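Local coordinates for TRAP solute Binding Protein (Uncultured marine bacterium, PDB 5I7I) that binds aromatic acids such as 3-hydroxybenzoate in a cleft between two lobes and probably hands them to a TRAP-type membrane transporter, at residues 85-90 with 240-245; 24-29 with 60-65; 225-230 with 293-298. All blocks are in the same frame, centred on the assembly; numbering follows the deposited sequence.

Interactions 1 and 2 share one five-stranded mixed sheet: strand 25-31 lies between strand 59-64 and strand 87-91, and strand 237-243 follows on the far side of 87-91. Their centres are about 11 Å apart, and they touch where Asp86 and Ile87 bond to the backbone of Lys28. Interaction 3 belongs to a second, six-stranded sheet; its centre lies about 37 Å from that of interaction 1 and about 42 Å from that of interaction 2. Along the chain interaction 2 closes first, whereas interactions 1 and 3 alternate: the chain passes from strand 223-227 back to 237-243, a crossing between sheets consistent with the two-lobed fold of solute-binding proteins.

Interaction 1 of 3, residues 85-90 with 240-245; sequences VDIVWT and FLMNKA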
loop_
_atom_site.group_PDB
_atom_site.type_symbol
_atom_site.label_atom_id
_atom_site.label_comp_id
_atom_site.label_asym_id
_atom_site.label_seq_id
_atom_site.Cartn_x
_atom_site.Cartn_y
_atom_site.Cartn_z
ATOM N N VAL A 85 -0.231 6.793 -20.119
ATOM C CA VAL A 85 -1.390 5.961 -19.854
ATOM C C VAL A 85 -2.394 6.861 -19.152
ATOM O O VAL A 85 -2.081 7.978 -18.757
ATOM C CB VAL A 85 -1.044 4.734 -18.979
ATOM C CG1 VAL A 85 0.082 3.939 -19.634
ATOM C CG2 VAL A 85 -0.669 5.138 -17.547
ATOM N N ASP A 86 -3.605 6.352 -18.976
ATOM C CA ASP A 86 -4.688 7.151 -18.430
ATOM C C ASP A 86 -4.972 6.897 -16.962
ATOM O O ASP A 86 -5.424 7.808 -16.268
ATOM C CB ASP A 86 -5.954 6.871 -19.233
ATOM C CG ASP A 86 -5.784 7.248 -20.674
ATOM O OD1 ASP A 86 -5.418 8.405 -20.926
ATOM O OD2 ASP A 86 -5.962 6.384 -21.535
ATOM N N ILE A 87 -4.753 5.684 -16.473
ATOM C CA ILE A 87 -5.048 5.307 -15.089
ATOM C C ILE A 87 -3.955 4.361 -14.622
ATOM O O ILE A 87 -3.507 3.494 -15.381
ATOM C CB ILE A 87 -6.420 4.603 -14.942
ATOM C CG1 ILE A 87 -7.541 5.417 -15.592
ATOM C CG2 ILE A 87 -6.740 4.317 -13.462
ATOM C CD1 ILE A 87 -8.858 4.667 -15.643
ATOM N N VAL A 88 -3.532 4.509 -13.363
ATOM C CA VAL A 88 -2.621 3.553 -12.748
ATOM C C VAL A 88 -3.081 3.219 -11.344
ATOM O O VAL A 88 -3.773 3.991 -10.680
ATOM C CB VAL A 88 -1.151 4.003 -12.720
ATOM C CG1 VAL A 88 -0.676 4.286 -14.137
ATOM C CG2 VAL A 88 -0.976 5.196 -11.819
ATOM N N TRP A 89 -2.662 2.029 -10.897
ATOM C CA TRP A 89 -2.673 1.644 -9.492
ATOM C C TRP A 89 -1.235 1.347 -9.115
ATOM O O TRP A 89 -0.553 0.582 -9.804
ATOM C CB TRP A 89 -3.562 0.425 -9.261
ATOM C CG TRP A 89 -3.661 0.003 -7.807
ATOM C CD1 TRP A 89 -4.613 0.380 -6.923
ATOM C CD2 TRP A 89 -2.799 -0.898 -7.108
ATOM N NE1 TRP A 89 -4.393 -0.207 -5.705
ATOM C CE2 TRP A 89 -3.287 -1.000 -5.793
ATOM C CE3 TRP A 89 -1.665 -1.625 -7.460
ATOM C CZ2 TRP A 89 -2.687 -1.809 -4.834
ATOM C CZ3 TRP A 89 -1.056 -2.406 -6.504
ATOM C CH2 TRP A 89 -1.566 -2.494 -5.210
ATOM N N THR A 90 -0.754 1.969 -8.042
ATOM C CA THR A 90 0.631 1.745 -7.672
ATOM C C THR A 90 0.824 1.979 -6.177
ATOM O O THR A 90 -0.114 2.297 -5.451
ATOM C CB THR A 90 1.536 2.633 -8.526
ATOM O OG1 THR A 90 2.887 2.222 -8.305
ATOM C CG2 THR A 90 1.364 4.105 -8.180
ATOM N N PHE A 240 -4.457 5.287 -6.663
ATOM C CA PHE A 240 -5.301 4.946 -7.808
ATOM C C PHE A 240 -5.602 6.285 -8.466
ATOM O O PHE A 240 -6.351 7.098 -7.916
ATOM C CB PHE A 240 -6.554 4.216 -7.330
ATOM C CG PHE A 240 -7.425 3.636 -8.441
ATOM C CD1 PHE A 240 -6.894 2.986 -9.545
ATOM C CD2 PHE A 240 -8.817 3.696 -8.307
ATOM C CE1 PHE A 240 -7.749 2.435 -10.504
ATOM C CE2 PHE A 240 -9.644 3.171 -9.248
ATOM C CZ PHE A 240 -9.120 2.554 -10.349
ATOM N N LEU A 241 -4.935 6.548 -9.592
ATOM C CA LEU A 241 -4.847 7.883 -10.167
ATOM C C LEU A 241 -5.197 7.869 -11.641
ATOM O O LEU A 241 -4.931 6.898 -12.349
ATOM C CB LEU A 241 -3.403 8.397 -10.078
ATOM C CG LEU A 241 -2.762 8.438 -8.695
ATOM C CD1 LEU A 241 -1.340 8.930 -8.845
ATOM C CD2 LEU A 241 -3.544 9.319 -7.764
ATOM N N MET A 242 -5.776 8.976 -12.102
ATOM C CA MET A 242 -6.087 9.181 -13.505
ATOM C C MET A 242 -5.326 10.401 -13.999
ATOM O O MET A 242 -5.075 11.359 -13.254
ATOM C CB MET A 242 -7.590 9.409 -13.659
ATOM C CG MET A 242 -8.070 9.579 -15.094
ATOM S SD MET A 242 -9.855 9.607 -15.205
ATOM C CE MET A 242 -10.269 7.884 -15.277
ATOM N N ASN A 243 -4.979 10.380 -15.280
ATOM C CA ASN A 243 -4.348 11.541 -15.887
ATOM C C ASN A 243 -5.304 12.727 -15.845
ATOM O O ASN A 243 -6.482 12.608 -16.201
ATOM C CB ASN A 243 -3.974 11.212 -17.325
ATOM C CG ASN A 243 -3.427 12.416 -18.075
ATOM O OD1 ASN A 243 -4.128 13.046 -18.855
ATOM N ND2 ASN A 243 -2.170 12.738 -17.829
ATOM N N LYS A 244 -4.793 13.877 -15.405
ATOM C CA LYS A 244 -5.648 15.039 -15.199
ATOM C C LYS A 244 -6.244 15.526 -16.511
ATOM O O LYS A 244 -7.450 15.766 -16.596
ATOM C CB LYS A 244 -4.838 16.146 -14.522
ATOM C CG LYS A 244 -5.654 17.285 -13.935
ATOM C CD LYS A 244 -4.801 18.085 -12.959
ATOM C CE LYS A 244 -5.648 18.927 -12.028
ATOM N NZ LYS A 244 -4.770 19.686 -11.096
ATOM N N ALA A 245 -5.416 15.698 -17.547
ATOM C CA ALA A 245 -5.923 16.214 -18.815
ATOM C C ALA A 245 -6.995 15.293 -19.387
ATOM O O ALA A 245 -7.996 15.761 -19.950
ATOM C CB ALA A 245 -4.770 16.392 -19.801
#
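Ile87 and Met242 face each other in a non-hydrogen-bonded antiparallel pair, their CA atoms 4.3 Å apart, and the short strands 87-90 and 240-243 run at 155° to one another. The backbone bonds fall on the next pair along: Val88 N gives to Leu241 O at 2.9 Å, in the carbonyl plane, and Leu241 N returns a bond to Val88 O at 3.0 Å. A third, from Asn243 N to Asp86 O at 2.8 Å, reaches its acceptor tilted 30° from the carbonyl plane, where the first segment is still leaving its loop. CA-H groups of Ile87, Phe240 and Met242 add weaker contacts to the same three carbonyl oxygens.

Apolar contacts gather on the face that carries Ile87, Trp89, Phe240 and Met242. The two branches of Ile87 divide the work. CG2, anti to the backbone N, meets Phe240 CE1 at 3.6 Å, while CD1, at the end of the other branch, meets Met242 CE at 3.5 Å. Met242 is extended through CG and SD and then bends (chi3 -85°), which turns its methyl back onto the isoleucine. Trp89 CB lies 4.2 Å from Phe240 CD1, and Phe43 and Trp47 meet the Phe240 ring edge-to-face.

The polar ends are held from outside the pair. Asp86 OD2 accepts from Lys28 N, and Asn243 is an N-cap: its OD1 takes the N-H of Lys246 while ND2 gives to Val80 O.

All nine touching residues are buried, and three backbone bonds with the hydrocarbon contacts of Ile87 hold the strands together; Val85 O is buried here without a partner in the model. Trp89, which touches the bound 3-hydroxybenzoate, is probably placed by the bonded Val88-Leu241 pair next to it and by its apolar contact with Phe240.

Interaction 2 of 3, residues 24-29 with 60-65; sequences EVVLKF and KVEIYP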
loop_
_atom_site.group_PDB
_atom_site.type_symbol
_atom_site.label_atom_id
_atom_site.label_comp_id
_atom_site.label_asym_id
_atom_site.label_seq_id
_atom_site.Cartn_x
_atom_site.Cartn_y
_atom_site.Cartn_z
ATOM N N GLU A 24 -17.743 7.145 -27.244
ATOM C CA GLU A 24 -16.895 6.132 -26.622
ATOM C C GLU A 24 -15.520 6.694 -26.282
ATOM O O GLU A 24 -14.907 7.414 -27.060
ATOM C CB GLU A 24 -16.730 4.913 -27.537
ATOM C CG GLU A 24 -15.864 3.802 -26.941
ATOM C CD GLU A 24 -15.444 2.764 -27.969
ATOM O OE1 GLU A 24 -16.293 1.926 -28.344
ATOM O OE2 GLU A 24 -14.265 2.792 -28.401
ATOM N N VAL A 25 -15.041 6.343 -25.100
ATOM C CA VAL A 25 -13.722 6.741 -24.630
ATOM C C VAL A 25 -13.006 5.501 -24.124
ATOM O O VAL A 25 -13.542 4.759 -23.291
ATOM C CB VAL A 25 -13.797 7.822 -23.534
ATOM C CG1 VAL A 25 -14.640 7.355 -22.377
ATOM C CG2 VAL A 25 -12.395 8.207 -23.053
ATOM N N VAL A 26 -11.795 5.292 -24.613
ATOM C CA VAL A 26 -10.930 4.221 -24.153
ATOM C C VAL A 26 -9.935 4.802 -23.165
ATOM O O VAL A 26 -9.266 5.803 -23.455
ATOM C CB VAL A 26 -10.208 3.564 -25.342
ATOM C CG1 VAL A 26 -9.225 2.500 -24.839
ATOM C CG2 VAL A 26 -11.220 2.955 -26.296
ATOM N N LEU A 27 -9.824 4.173 -22.005
ATOM C CA LEU A 27 -8.836 4.566 -21.008
ATOM C C LEU A 27 -7.862 3.423 -20.774
ATOM O O LEU A 27 -8.272 2.305 -20.445
ATOM C CB LEU A 27 -9.503 4.922 -19.681
ATOM C CG LEU A 27 -10.561 6.019 -19.792
ATOM C CD1 LEU A 27 -11.274 6.198 -18.450
ATOM C CD2 LEU A 27 -9.929 7.315 -20.255
ATOM N N LYS A 28 -6.575 3.711 -20.911
ATOM C CA LYS A 28 -5.523 2.719 -20.715
ATOM C C LYS A 28 -5.134 2.677 -19.250
ATOM O O LYS A 28 -4.632 3.670 -18.709
ATOM C CB LYS A 28 -4.295 3.091 -21.542
ATOM C CG LYS A 28 -4.529 3.155 -23.038
ATOM C CD LYS A 28 -3.333 3.754 -23.771
ATOM C CE LYS A 28 -3.665 4.060 -25.205
ATOM N NZ LYS A 28 -2.600 4.891 -25.848
ATOM N N PHE A 29 -5.362 1.537 -18.608
ATOM C CA PHE A 29 -4.954 1.316 -17.233
ATOM C C PHE A 29 -3.670 0.500 -17.206
ATOM O O PHE A 29 -3.576 -0.538 -17.870
ATOM C CB PHE A 29 -6.033 0.565 -16.456
ATOM C CG PHE A 29 -5.569 0.073 -15.114
ATOM C CD1 PHE A 29 -5.595 0.899 -13.990
ATOM C CD2 PHE A 29 -5.048 -1.204 -14.975
ATOM C CE1 PHE A 29 -5.131 0.435 -12.783
ATOM C CE2 PHE A 29 -4.581 -1.651 -13.761
ATOM C CZ PHE A 29 -4.628 -0.830 -12.676
ATOM N N LYS A 60 -14.585 2.781 -21.581
ATOM C CA LYS A 60 -13.997 1.449 -21.670
ATOM C C LYS A 60 -12.574 1.504 -21.130
ATOM O O LYS A 60 -11.694 2.117 -21.746
ATOM C CB LYS A 60 -13.943 0.990 -23.123
ATOM C CG LYS A 60 -15.283 0.756 -23.769
ATOM C CD LYS A 60 -15.095 0.211 -25.196
ATOM C CE LYS A 60 -16.367 -0.359 -25.793
ATOM N NZ LYS A 60 -17.426 0.663 -25.975
ATOM N N VAL A 61 -12.333 0.817 -20.028
ATOM C CA VAL A 61 -10.991 0.690 -19.477
ATOM C C VAL A 61 -10.345 -0.567 -20.053
ATOM O O VAL A 61 -10.940 -1.654 -20.014
ATOM C CB VAL A 61 -11.052 0.632 -17.945
ATOM C CG1 VAL A 61 -9.649 0.521 -17.354
ATOM C CG2 VAL A 61 -11.781 1.838 -17.412
ATOM N N GLU A 62 -9.144 -0.416 -20.621
ATOM C CA GLU A 62 -8.302 -1.530 -21.047
ATOM C C GLU A 62 -7.260 -1.752 -19.956
ATOM O O GLU A 62 -6.483 -0.851 -19.643
ATOM C CB GLU A 62 -7.574 -1.231 -22.364
ATOM C CG GLU A 62 -8.418 -1.004 -23.595
ATOM C CD GLU A 62 -7.597 -0.554 -24.825
ATOM O OE1 GLU A 62 -6.376 -0.173 -24.725
ATOM O OE2 GLU A 62 -8.214 -0.575 -25.906
ATOM N N ILE A 63 -7.215 -2.958 -19.415
ATOM C CA ILE A 63 -6.393 -3.246 -18.247
ATOM C C ILE A 63 -5.101 -3.926 -18.691
ATOM O O ILE A 63 -5.140 -5.030 -19.242
ATOM C CB ILE A 63 -7.152 -4.129 -17.241
ATOM C CG1 ILE A 63 -8.353 -3.369 -16.691
ATOM C CG2 ILE A 63 -6.240 -4.619 -16.129
ATOM C CD1 ILE A 63 -9.259 -4.183 -15.799
ATOM N N TYR A 64 -3.965 -3.292 -18.406
ATOM C CA TYR A 64 -2.641 -3.840 -18.715
ATOM C C TYR A 64 -1.882 -4.113 -17.421
ATOM O O TYR A 64 -1.284 -3.187 -16.839
ATOM C CB TYR A 64 -1.860 -2.871 -19.606
ATOM C CG TYR A 64 -2.544 -2.616 -20.924
ATOM C CD1 TYR A 64 -2.309 -3.443 -22.009
ATOM C CD2 TYR A 64 -3.439 -1.575 -21.078
ATOM C CE1 TYR A 64 -2.938 -3.233 -23.210
ATOM C CE2 TYR A 64 -4.083 -1.347 -22.285
ATOM C CZ TYR A 64 -3.833 -2.191 -23.351
ATOM O OH TYR A 64 -4.435 -1.991 -24.568
ATOM N N PRO A 65 -1.919 -5.336 -16.916
ATOM C CA PRO A 65 -1.199 -5.698 -15.688
ATOM C C PRO A 65 0.263 -5.992 -16.011
ATOM O O PRO A 65 0.694 -5.931 -17.163
ATOM C CB PRO A 65 -1.935 -6.968 -15.259
ATOM C CG PRO A 65 -2.251 -7.624 -16.549
ATOM C CD PRO A 65 -2.610 -6.500 -17.492
#
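Lys60 and Glu24 form a salt bridge at the start of the two strands, with Lys60 NZ 2.9 Å from Glu24 OE1. The side chains cross at about a right angle; a bend at the last torsion of the lysine (chi4 64°) turns its ammonium group to meet the oxygen from above the carboxylate plane. NZ also bonds to Gly57 O, and an alanine at Lys60 would probably leave both that carbonyl and the Glu24 carboxylate without their cationic partner.

Five backbone bonds form the parallel ladder. Lys60 bonds from N to Val25 O and accepts Leu27 N at its own O; Glu62 repeats the pattern between Leu27 O and Phe29 N. The series closes with Tyr64 N on Phe29 O at 2.8 Å, the donor tilted 24° from the carbonyl plane. The axes of 25-29 and 60-64 lie 25° apart.

Apolar contacts collect on the face of Leu27, Phe29, Val61 and Ile63. Phe29 CB packs on Val61 CG1 at 3.7 Å, and Phe29 CD2 meets Ile63 CG2 at 3.8 Å. On the other face, Val26 CG1 lies 3.4 Å from Glu62 OE2, while Tyr64 OH bonds to Glu62 OE1 at 2.7 Å.

Helix 38-54 covers the Phe29 face through Asn40, Val44 and Ser48. Strand 25-31, this helix and strand 59-64 make a beta-alpha-beta crossover, whose two strands lie side by side, as expected of the alpha/beta lobes of solute-binding proteins.

Interaction 3 of 3, residues 225-230 with 293-298; sequences TTVSGS and HSLSGG
Ser228 grips Leu295 O twice, through its backbone N at 2.9 Å and its hydroxyl OG at 2.7 Å. The two donors approach differently: N lies in the carbonyl plane, whereas OG is tilted 20° from it. Rotation about the first torsion (chi1 66°) sets OG between the backbone N and the carbonyl carbon, and from there it reaches the oxygen. One carbonyl oxygen thus takes two hydrogen bonds just where strand 225-227 gives way to loop.

Behind this end the strands pair in parallel. Thr226 N bonds to His293 O at 2.8 Å, and Leu295 N returns to Thr226 O at 2.9 Å with an N-H...O angle of 171°, although that donor is tilted from the carbonyl plane. A CA-H contact from Thr225 to His293 O supplements the first bond.

On the face of Thr225, Val227, His293 and Leu295, Thr225 CG2 rests on Leu295 CG at 3.7 Å, the two side chains crossing at about a right angle. Thr225 and His293 instead run side by side, with Thr225 OG1 near the plane of the imidazole at its edge and 3.7 Å from His293 CB. That hydroxyl bonds to Ile156 O, a second-shell link that also holds the threonine. On the other face, Thr226 CG2 lies 3.8 Å from Ser294 OG.

Farther out, Leu300 of helix 297-320 touches Val227 and Ser228, and Met303 touches Leu295, so the helix that follows strand 291-295 packs back over the pair. Strand 291-295 is the outermost strand of the six-stranded sheet within the chain; strand 223-227 joins it to strand 148-151, with Thr225 bonded through its backbone to Ile149.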
loop_
_atom_site.group_PDB
_atom_site.type_symbol
_atom_site.label_atom_id
_atom_site.label_comp_id
_atom_site.label_asym_id
_atom_site.label_seq_id
_atom_site.Cartn_x
_atom_site.Cartn_y
_atom_site.Cartn_z
ATOM N N THR A 225 4.809 -13.571 11.314
ATOM C CA THR A 225 4.555 -12.882 12.569
ATOM C C THR A 225 3.689 -11.662 12.327
ATOM O O THR A 225 3.924 -10.889 11.393
ATOM C CB THR A 225 5.859 -12.512 13.282
ATOM O OG1 THR A 225 6.369 -13.688 13.900
ATOM C CG2 THR A 225 5.657 -11.454 14.364
ATOM N N THR A 226 2.691 -11.502 13.165
ATOM C CA THR A 226 1.855 -10.325 13.190
ATOM C C THR A 226 1.936 -9.711 14.583
ATOM O O THR A 226 2.711 -10.154 15.430
ATOM C CB THR A 226 0.428 -10.661 12.754
ATOM O OG1 THR A 226 -0.263 -9.434 12.523
ATOM C CG2 THR A 226 -0.311 -11.471 13.820
ATOM N N VAL A 227 1.133 -8.686 14.823
ATOM C CA VAL A 227 1.082 -8.079 16.146
ATOM C C VAL A 227 -0.346 -8.103 16.650
ATOM O O VAL A 227 -1.304 -7.954 15.880
ATOM C CB VAL A 227 1.669 -6.655 16.211
ATOM C CG1 VAL A 227 3.130 -6.656 15.802
ATOM C CG2 VAL A 227 0.879 -5.722 15.335
ATOM N N SER A 228 -0.475 -8.332 17.944
ATOM C CA SER A 228 -1.761 -8.267 18.609
ATOM C C SER A 228 -2.120 -6.811 18.881
ATOM O O SER A 228 -1.310 -5.901 18.714
ATOM C CB SER A 228 -1.722 -9.047 19.916
ATOM O OG SER A 228 -0.847 -8.439 20.850
ATOM N N GLY A 229 -3.358 -6.596 19.307
ATOM C CA GLY A 229 -3.810 -5.258 19.596
ATOM C C GLY A 229 -4.421 -4.580 18.393
ATOM O O GLY A 229 -4.683 -5.178 17.355
ATOM N N SER A 230 -4.653 -3.282 18.561
ATOM C CA SER A 230 -5.503 -2.540 17.643
ATOM C C SER A 230 -4.737 -1.672 16.663
ATOM O O SER A 230 -5.370 -0.964 15.877
ATOM C CB SER A 230 -6.487 -1.679 18.436
ATOM O OG SER A 230 -5.765 -0.779 19.231
ATOM N N HIS A 293 2.508 -16.246 14.358
ATOM C CA HIS A 293 2.811 -15.868 15.724
ATOM C C HIS A 293 2.419 -14.407 15.891
ATOM O O HIS A 293 2.718 -13.579 15.030
ATOM C CB HIS A 293 4.308 -16.032 15.977
ATOM C CG HIS A 293 4.734 -15.727 17.380
ATOM N ND1 HIS A 293 4.256 -16.414 18.470
ATOM C CD2 HIS A 293 5.611 -14.813 17.865
ATOM C CE1 HIS A 293 4.813 -15.931 19.571
ATOM N NE2 HIS A 293 5.637 -14.955 19.231
ATOM N N SER A 294 1.790 -14.077 17.006
ATOM C CA SER A 294 1.272 -12.734 17.236
ATOM C C SER A 294 1.978 -12.120 18.441
ATOM O O SER A 294 1.833 -12.603 19.570
ATOM C CB SER A 294 -0.237 -12.792 17.449
ATOM O OG SER A 294 -0.752 -11.477 17.551
ATOM N N LEU A 295 2.756 -11.066 18.210
ATOM C CA LEU A 295 3.497 -10.431 19.286
ATOM C C LEU A 295 2.572 -9.718 20.257
ATOM O O LEU A 295 1.598 -9.060 19.868
ATOM C CB LEU A 295 4.472 -9.407 18.717
ATOM C CG LEU A 295 5.462 -9.943 17.686
ATOM C CD1 LEU A 295 6.421 -8.831 17.298
ATOM C CD2 LEU A 295 6.226 -11.125 18.226
ATOM N N SER A 296 2.884 -9.854 21.537
ATOM C CA SER A 296 2.173 -9.159 22.595
ATOM C C SER A 296 3.175 -8.831 23.695
ATOM O O SER A 296 4.376 -9.097 23.573
ATOM C CB SER A 296 1.033 -10.028 23.140
ATOM O OG SER A 296 1.545 -11.109 23.900
ATOM N N GLY A 297 2.669 -8.231 24.768
ATOM C CA GLY A 297 3.470 -8.052 25.970
ATOM C C GLY A 297 4.790 -7.346 25.722
ATOM O O GLY A 297 4.873 -6.359 24.989
ATOM N N GLY A 298 5.846 -7.860 26.346
ATOM C CA GLY A 298 7.155 -7.259 26.269
ATOM C C GLY A 298 7.701 -7.118 24.856
ATOM O O GLY A 298 8.173 -6.053 24.446
#